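Local coordinates for tyrosine--tRNA ligase, mitochondrial (Emericella nidulans, PDB 5IHX), which binds tyrosine and probably attaches it to mitochondrial tRNA(Tyr) at the expense of ATP, as a class I aminoacyl-tRNA synthetase, at residues A[22-25]-A[26-30]. Numbering follows the deposited sequence.
Sequences WAQF and AQEIK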
ATOM      1  N   TRP A  22     -18.357  34.676  14.147  1.00 40.66           N
ATOM      2  CA  TRP A  22     -18.574  33.335  14.674  1.00 46.55           C
ATOM      3  C   TRP A  22     -18.512  33.337  16.198  1.00 47.25           C
ATOM      4  O   TRP A  22     -19.208  32.562  16.858  1.00 38.98           O
ATOM      5  CB  TRP A  22     -17.540  32.360  14.106  1.00 36.83           C
ATOM      6  CG  TRP A  22     -18.002  30.935  14.110  1.00 33.63           C
ATOM      7  CD1 TRP A  22     -17.649  29.958  14.994  1.00 34.08           C
ATOM      8  CD2 TRP A  22     -18.909  30.327  13.182  1.00 36.04           C
ATOM      9  NE1 TRP A  22     -18.279  28.779  14.674  1.00 29.47           N
ATOM     10  CE2 TRP A  22     -19.058  28.980  13.565  1.00 28.53           C
ATOM     11  CE3 TRP A  22     -19.610  30.793  12.064  1.00 36.55           C
ATOM     12  CZ2 TRP A  22     -19.879  28.093  12.870  1.00 30.27           C
ATOM     13  CZ3 TRP A  22     -20.425  29.912  11.378  1.00 36.17           C
ATOM     14  CH2 TRP A  22     -20.552  28.577  11.782  1.00 33.03           C
ATOM     15  N   ALA A  23     -17.679  34.214  16.752  1.00 43.45           N
ATOM     16  CA  ALA A  23     -17.560  34.350  18.199  1.00 35.16           C
ATOM     17  C   ALA A  23     -18.850  34.920  18.769  1.00 33.44           C
ATOM     18  O   ALA A  23     -19.315  34.495  19.827  1.00 41.87           O
ATOM     19  CB  ALA A  23     -16.377  35.232  18.562  1.00 37.82           C
ATOM     20  N   GLN A  24     -19.418  35.895  18.065  1.00 35.11           N
ATOM     21  CA  GLN A  24     -20.691  36.479  18.461  1.00 36.07           C
ATOM     22  C   GLN A  24     -21.776  35.404  18.452  1.00 40.80           C
ATOM     23  O   GLN A  24     -22.542  35.285  19.408  1.00 42.64           O
ATOM     24  CB  GLN A  24     -21.064  37.639  17.533  1.00 47.94           C
ATOM     25  CG  GLN A  24     -22.429  38.262  17.810  1.00 72.69           C
ATOM     26  CD  GLN A  24     -22.558  38.805  19.222  1.00 82.06           C
ATOM     27  OE1 GLN A  24     -21.561  39.059  19.898  1.00 83.21           O
ATOM     28  NE2 GLN A  24     -23.795  38.986  19.675  1.00 82.93           N
ATOM     29  N   PHE A  25     -21.846  34.635  17.367  1.00 35.27           N
ATOM     30  CA  PHE A  25     -22.794  33.528  17.276  1.00 33.96           C
ATOM     31  C   PHE A  25     -22.624  32.555  18.442  1.00 34.05           C
ATOM     32  O   PHE A  25     -23.607  32.067  19.000  1.00 31.66           O
ATOM     33  CB  PHE A  25     -22.638  32.765  15.954  1.00 43.01           C
ATOM     34  CG  PHE A  25     -23.026  33.555  14.726  1.00 44.41           C
ATOM     35  CD1 PHE A  25     -23.768  34.722  14.824  1.00 48.88           C
ATOM     36  CD2 PHE A  25     -22.673  33.100  13.465  1.00 46.92           C
ATOM     37  CE1 PHE A  25     -24.128  35.431  13.689  1.00 48.67           C
ATOM     38  CE2 PHE A  25     -23.030  33.804  12.328  1.00 39.72           C
ATOM     39  CZ  PHE A  25     -23.761  34.968  12.440  1.00 36.98           C
ATOM     40  N   ALA A  26     -21.376  32.276  18.805  1.00 29.03           N
ATOM     41  CA  ALA A  26     -21.081  31.317  19.865  1.00 34.81           C
ATOM     42  C   ALA A  26     -21.716  31.740  21.185  1.00 35.19           C
ATOM     43  O   ALA A  26     -22.322  30.921  21.877  1.00 35.03           O
ATOM     44  CB  ALA A  26     -19.576  31.155  20.034  1.00 23.21           C
ATOM     45  N   GLN A  27     -21.574  33.014  21.535  1.00 35.66           N
ATOM     46  CA  GLN A  27     -22.178  33.531  22.756  1.00 32.62           C
ATOM     47  C   GLN A  27     -23.698  33.421  22.679  1.00 32.92           C
ATOM     48  O   GLN A  27     -24.346  33.006  23.637  1.00 35.38           O
ATOM     49  CB  GLN A  27     -21.768  34.984  23.000  1.00 40.04           C
ATOM     50  CG  GLN A  27     -22.347  35.567  24.285  1.00 57.77           C
ATOM     51  CD  GLN A  27     -21.945  37.010  24.516  1.00 63.67           C
ATOM     52  OE1 GLN A  27     -21.318  37.639  23.662  1.00 65.32           O
ATOM     53  NE2 GLN A  27     -22.303  37.543  25.679  1.00 63.09           N
ATOM     54  N   GLU A  28     -24.260  33.790  21.533  1.00 30.16           N
ATOM     55  CA  GLU A  28     -25.703  33.738  21.344  1.00 30.80           C
ATOM     56  C   GLU A  28     -26.221  32.305  21.423  1.00 32.86           C
ATOM     57  O   GLU A  28     -27.348  32.073  21.857  1.00 36.76           O
ATOM     58  CB  GLU A  28     -26.090  34.376  20.009  1.00 32.69           C
ATOM     59  CG  GLU A  28     -25.813  35.873  19.947  1.00 37.71           C
ATOM     60  CD  GLU A  28     -26.152  36.484  18.602  1.00 44.51           C
ATOM     61  OE1 GLU A  28     -26.754  35.786  17.761  1.00 52.14           O
ATOM     62  OE2 GLU A  28     -25.816  37.668  18.388  1.00 59.32           O
ATOM     63  N   ILE A  29     -25.400  31.344  21.010  1.00 29.18           N
ATOM     64  CA  ILE A  29     -25.797  29.943  21.084  1.00 26.00           C
ATOM     65  C   ILE A  29     -25.855  29.473  22.533  1.00 35.99           C
ATOM     66  O   ILE A  29     -26.806  28.804  22.940  1.00 35.58           O
ATOM     67  CB  ILE A  29     -24.836  29.037  20.284  1.00 28.00           C
ATOM     68  CG1 ILE A  29     -25.072  29.209  18.784  1.00 32.31           C
ATOM     69  CG2 ILE A  29     -25.023  27.564  20.659  1.00 29.31           C
ATOM     70  CD1 ILE A  29     -23.935  28.697  17.917  1.00 38.56           C
ATOM     71  N   LYS A  30     -24.834  29.825  23.305  1.00 33.45           N
ATOM     72  CA  LYS A  30     -24.766  29.435  24.707  1.00 39.09           C
ATOM     73  C   LYS A  30     -25.852  30.128  25.524  1.00 39.26           C
ATOM     74  O   LYS A  30     -26.295  29.616  26.551  1.00 35.26           O
ATOM     75  CB  LYS A  30     -23.388  29.763  25.285  1.00 38.96           C
ATOM     76  CG  LYS A  30     -22.239  29.036  24.611  1.00 45.97           C
ATOM     77  CD  LYS A  30     -20.907  29.669  24.976  1.00 45.78           C
ATOM     78  CE  LYS A  30     -19.766  29.081  24.169  1.00 44.05           C
ATOM     79  NZ  LYS A  30     -18.473  29.747  24.489  1.00 49.15           N
TER
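Q24 and E28 face each other one turn apart on helix 16-30, a local i to i+4 contact in the first modelled helix, at the periphery of the chain; Q24 is solvent-exposed and E28 partly so. The Q24 amide gives NE2 to E28 OE2 at 2.7 Å, meeting that oxygen on its anti side and somewhat out of the carboxylate plane. The two flat groups stand nearly perpendicular, with planes 81° apart. With Q24 CG anti to the backbone N (chi1 176°), the bend at chi2 (59°) swings the amide toward E28, which is extended beyond CG. The other carboxylate oxygen, OE1, forms a salt bridge with R34; each oxygen thus has its own partner, which probably limits rotation of the group. Beneath this pair run regular alpha-helical bonds, among them E28 N to Q24 O at 3.1 Å and I29 N to F25 O at 2.8 Å. I29 CG1 packs 3.2 Å from F25 O, a van der Waals contact. The helix packs on helix 54-63, which leads into strand 68-72 of the mainly parallel sheet of the class I Rossmann-type catalytic fold: A26 touches T62, and I29 reaches H58 and T62. One turn before A26, W22 is buried against R65 and L98.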